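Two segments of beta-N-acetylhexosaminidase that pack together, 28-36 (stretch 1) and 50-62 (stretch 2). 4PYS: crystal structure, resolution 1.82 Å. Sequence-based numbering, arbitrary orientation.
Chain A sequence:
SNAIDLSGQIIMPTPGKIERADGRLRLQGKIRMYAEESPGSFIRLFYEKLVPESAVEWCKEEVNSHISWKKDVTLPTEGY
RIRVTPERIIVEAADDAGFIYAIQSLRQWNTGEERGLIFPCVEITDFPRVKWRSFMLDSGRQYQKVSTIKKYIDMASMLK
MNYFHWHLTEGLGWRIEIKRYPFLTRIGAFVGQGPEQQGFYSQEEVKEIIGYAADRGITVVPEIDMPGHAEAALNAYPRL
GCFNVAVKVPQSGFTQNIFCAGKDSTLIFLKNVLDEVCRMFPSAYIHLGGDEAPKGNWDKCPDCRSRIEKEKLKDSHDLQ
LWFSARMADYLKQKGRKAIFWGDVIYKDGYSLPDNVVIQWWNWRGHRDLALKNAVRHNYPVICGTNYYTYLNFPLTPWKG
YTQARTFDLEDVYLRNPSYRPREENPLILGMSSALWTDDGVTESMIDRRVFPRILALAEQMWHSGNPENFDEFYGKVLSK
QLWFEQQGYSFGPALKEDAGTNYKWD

Stretch 1 28-36: QGKIRMYAE
Stretch 2 50-62: LVPESAVEWCKEE

A water molecule continues the hydrogen-bond ladder of this two-stranded parallel pairing where the direct backbone hydrogen bonds give way: water 1 accepts from Ala35 N (3.0 Å) and donates to Cys59 O (3.0 Å), following four direct backbone bonds. Strand 31-35 runs alongside strand 56-58 in the same direction, their axes 40° apart (signed crossing angle -40°) and 4.6 Å apart at closest approach. The register pairs Ile31 with Val56 (CA to CA 4.9 Å), Arg32 with Glu57 (CA to CA 4.6 Å) and Met33 with Trp58 (CA to CA 5.0 Å). Ile31 N donates to Ala55 O (2.7 Å), Glu57 N to Ile31 O (2.9 Å), Met33 N to Glu57 O (2.8 Å) and Cys59 N to Met33 O (2.7 Å), all nearly linear at 162-177°. Each accepting carbonyl is also approached by a CA-H group, as in Arg32 CA to Glu57 O (3.2 Å).

Stretch 2 enters the pairing through a 3-10 segment, 53-55, held by Ala55 N to Pro52 O (2.9 Å) and Val56 N to Glu53 O (3.1 Å); phi/psi then changes from -100/-1 at Ala55 to -99/133 at Val56. In stretch 1, Gly29 adopts 97/-152, where a CB would jam against the preceding carbonyl.

Ile31, Met33, Val56 and Trp58 share one face of the sheet. Ile31 (m, t) is buried and brings CD1 to Val51 CG2 (3.6 Å); Val51 is t. Met33 is selenomethionine, buried in rotamer m, t, m. This flexible, apolar chain places CE 3.7 Å from Val56 CG1 and 3.5 Å from Trp58 CZ2, while its CB lies over the indole face, 4.2 Å from the centroid of the six-membered ring. Val56 is t; Trp58 has chi1 -70° and chi2 97°, and its CZ3 lies 3.8 Å from Ala35 CB.

Arg32 and Glu57 occupy the other face; their charged ends suit these partly exposed positions, while the aliphatic stem of Arg32 packs against its neighbours. Arg32 (m, t, m, chi4 -85°) packs CG 3.7 Å from Glu57 OE1 and CB 3.4 Å from Cys59 SG. Glu57 is m, t with chi3 25°; Cys59 (m) points its CB toward stretch 1.

Further along strand 31-35, next to Cys59 in the register, Tyr34 (chi1 169°, chi2 88°) has its CB pointing away overall, yet its ring receives Glu62 CB over one face, 3.7 Å from the centroid. Glu62 is extended (t, t, chi3 5°), so its methylenes can serve the ring while its carboxylate bonds elsewhere in the structure. The two stretches bury 845 Å², both sides summed.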

# COMPACT_ATOMS: atom_id res chain seq x y z
N GLN A 28 -31.86 -14.73 4.83
CA GLN A 28 -32.63 -13.55 5.22
C GLN A 28 -33.14 -13.75 6.64
O GLN A 28 -33.53 -14.85 7.02
CB GLN A 28 -33.80 -13.33 4.26
N GLY A 29 -33.12 -12.68 7.43
CA GLY A 29 -33.56 -12.75 8.81
C GLY A 29 -32.40 -12.93 9.77
O GLY A 29 -31.28 -12.49 9.49
N LYS A 30 -32.67 -13.56 10.91
CA LYS A 30 -31.62 -13.83 11.89
C LYS A 30 -30.71 -14.94 11.38
O LYS A 30 -31.17 -16.03 11.04
CB LYS A 30 -32.23 -14.19 13.24
CG LYS A 30 -32.69 -12.99 14.07
CD LYS A 30 -31.68 -12.63 15.16
CE LYS A 30 -32.12 -11.39 15.94
N ILE A 31 -29.42 -14.66 11.34
CA ILE A 31 -28.46 -15.61 10.80
C ILE A 31 -27.63 -16.22 11.92
O ILE A 31 -26.92 -15.52 12.65
CB ILE A 31 -27.58 -14.94 9.75
CG1 ILE A 31 -28.45 -14.59 8.54
CG2 ILE A 31 -26.41 -15.84 9.35
CD1 ILE A 31 -27.81 -13.64 7.56
N ARG A 32 -27.74 -17.54 12.06
CA ARG A 32 -27.02 -18.26 13.10
C ARG A 32 -25.61 -18.57 12.62
O ARG A 32 -25.41 -19.03 11.49
CB ARG A 32 -27.78 -19.53 13.47
CG ARG A 32 -29.10 -19.22 14.17
CD ARG A 32 -29.80 -20.47 14.65
NE ARG A 32 -30.16 -21.36 13.55
CZ ARG A 32 -31.28 -21.23 12.83
NH1 ARG A 32 -32.14 -20.26 13.09
NH2 ARG A 32 -31.53 -22.09 11.85
N MSE A 33 -24.62 -18.27 13.46
CA MSE A 33 -23.22 -18.47 13.10
C MSE A 33 -22.43 -19.18 14.19
O MSE A 33 -22.73 -19.05 15.38
CB MSE A 33 -22.56 -17.15 12.73
CG MSE A 33 -23.27 -16.44 11.59
SE MSE A 33 -22.15 -15.24 10.55
CE MSE A 33 -21.41 -14.25 12.03
N TYR A 34 -21.42 -19.92 13.76
CA TYR A 34 -20.55 -20.65 14.67
C TYR A 34 -19.11 -20.32 14.33
O TYR A 34 -18.74 -20.29 13.15
CB TYR A 34 -20.76 -22.15 14.51
CG TYR A 34 -19.72 -22.99 15.21
CD1 TYR A 34 -19.87 -23.35 16.54
CD2 TYR A 34 -18.56 -23.40 14.55
CE1 TYR A 34 -18.92 -24.11 17.19
CE2 TYR A 34 -17.60 -24.16 15.19
CZ TYR A 34 -17.78 -24.51 16.51
OH TYR A 34 -16.82 -25.26 17.14
N ALA A 35 -18.28 -20.08 15.34
CA ALA A 35 -16.85 -19.90 15.10
C ALA A 35 -16.03 -20.82 16.00
O ALA A 35 -16.31 -20.94 17.19
CB ALA A 35 -16.42 -18.44 15.28
N GLU A 36 -15.03 -21.47 15.41
CA GLU A 36 -14.20 -22.43 16.14
C GLU A 36 -13.35 -21.70 17.18
O GLU A 36 -13.22 -22.14 18.32
CB GLU A 36 -13.30 -23.17 15.15
CG GLU A 36 -12.22 -24.02 15.82
CD GLU A 36 -11.55 -24.97 14.85
OE1 GLU A 36 -11.78 -24.85 13.63
OE2 GLU A 36 -10.79 -25.84 15.32
N LEU A 50 -21.56 -7.33 5.32
CA LEU A 50 -22.46 -8.44 4.98
C LEU A 50 -23.74 -8.50 5.82
O LEU A 50 -24.85 -8.34 5.29
CB LEU A 50 -21.71 -9.77 5.04
CG LEU A 50 -20.65 -9.95 3.95
CD1 LEU A 50 -19.72 -11.11 4.24
CD2 LEU A 50 -21.36 -10.15 2.62
N VAL A 51 -23.60 -8.75 7.12
CA VAL A 51 -24.75 -8.90 8.01
C VAL A 51 -24.49 -8.13 9.30
O VAL A 51 -23.52 -8.42 9.99
CB VAL A 51 -24.98 -10.38 8.39
CG1 VAL A 51 -26.21 -10.52 9.31
CG2 VAL A 51 -25.13 -11.24 7.16
N PRO A 52 -25.38 -7.18 9.63
CA PRO A 52 -25.23 -6.40 10.87
C PRO A 52 -25.25 -7.30 12.09
O PRO A 52 -26.00 -8.28 12.09
CB PRO A 52 -26.51 -5.54 10.89
CG PRO A 52 -27.02 -5.53 9.49
CD PRO A 52 -26.63 -6.86 8.92
N GLU A 53 -24.48 -6.97 13.12
CA GLU A 53 -24.45 -7.76 14.35
C GLU A 53 -25.85 -8.01 14.93
O GLU A 53 -26.11 -9.05 15.54
CB GLU A 53 -23.53 -7.11 15.38
CG GLU A 53 -23.43 -7.85 16.72
CD GLU A 53 -22.25 -7.40 17.56
OE1 GLU A 53 -21.58 -6.42 17.18
OE2 GLU A 53 -21.99 -8.04 18.60
N SER A 54 -26.77 -7.07 14.71
CA SER A 54 -28.13 -7.19 15.25
C SER A 54 -28.87 -8.38 14.65
O SER A 54 -29.84 -8.87 15.24
CB SER A 54 -28.93 -5.90 15.01
OG SER A 54 -29.17 -5.71 13.63
N ALA A 55 -28.43 -8.83 13.48
CA ALA A 55 -29.08 -9.93 12.78
C ALA A 55 -28.36 -11.27 12.99
O ALA A 55 -28.80 -12.30 12.48
CB ALA A 55 -29.20 -9.63 11.30
N VAL A 56 -27.25 -11.23 13.72
CA VAL A 56 -26.44 -12.43 13.96
C VAL A 56 -26.73 -13.08 15.32
O VAL A 56 -26.80 -12.40 16.34
CB VAL A 56 -24.93 -12.11 13.83
CG1 VAL A 56 -24.08 -13.27 14.33
CG2 VAL A 56 -24.58 -11.80 12.39
N GLU A 57 -26.92 -14.40 15.31
CA GLU A 57 -27.06 -15.19 16.54
C GLU A 57 -25.87 -16.14 16.62
O GLU A 57 -25.71 -16.99 15.75
CB GLU A 57 -28.32 -16.06 16.49
CG GLU A 57 -29.64 -15.35 16.66
CD GLU A 57 -30.80 -16.33 16.68
OE1 GLU A 57 -30.58 -17.51 17.04
OE2 GLU A 57 -31.93 -15.93 16.34
N TRP A 58 -25.05 -16.01 17.66
CA TRP A 58 -23.91 -16.92 17.80
C TRP A 58 -24.32 -18.24 18.46
O TRP A 58 -24.88 -18.26 19.55
CB TRP A 58 -22.76 -16.25 18.55
CG TRP A 58 -22.12 -15.20 17.72
CD1 TRP A 58 -22.38 -13.85 17.75
CD2 TRP A 58 -21.14 -15.40 16.70
NE1 TRP A 58 -21.60 -13.20 16.82
CE2 TRP A 58 -20.83 -14.13 16.16
CE3 TRP A 58 -20.48 -16.52 16.19
CZ2 TRP A 58 -19.90 -13.96 15.14
CZ3 TRP A 58 -19.56 -16.36 15.17
CH2 TRP A 58 -19.27 -15.08 14.66
N CYS A 59 -24.05 -19.33 17.75
CA CYS A 59 -24.47 -20.67 18.17
C CYS A 59 -23.34 -21.42 18.85
O CYS A 59 -22.17 -21.26 18.49
CB CYS A 59 -24.91 -21.49 16.96
SG CYS A 59 -26.45 -20.96 16.23
N LYS A 60 -23.69 -22.25 19.82
CA LYS A 60 -22.71 -23.12 20.45
C LYS A 60 -22.49 -24.37 19.61
O LYS A 60 -21.38 -24.90 19.55
CB LYS A 60 -23.14 -23.49 21.87
CG LYS A 60 -21.97 -23.60 22.85
CD LYS A 60 -22.30 -24.50 24.02
N GLU A 61 -23.55 -24.85 18.97
CA GLU A 61 -23.48 -26.05 18.15
C GLU A 61 -23.40 -25.71 16.66
O GLU A 61 -24.31 -25.09 16.11
CB GLU A 61 -24.70 -26.95 18.40
CG GLU A 61 -24.69 -27.62 19.77
CD GLU A 61 -23.53 -28.59 19.92
OE1 GLU A 61 -22.67 -28.36 20.80
OE2 GLU A 61 -23.48 -29.58 19.16
N GLU A 62 -22.31 -26.12 16.02
CA GLU A 62 -22.08 -25.78 14.61
C GLU A 62 -23.21 -26.26 13.70
O GLU A 62 -23.57 -25.58 12.74
CB GLU A 62 -20.74 -26.33 14.12
CG GLU A 62 -20.48 -26.03 12.65
CD GLU A 62 -19.13 -26.53 12.16
OE1 GLU A 62 -18.43 -27.20 12.95
OE2 GLU A 62 -18.79 -26.26 10.99
O HOH W 1 -19.55 -19.96 18.08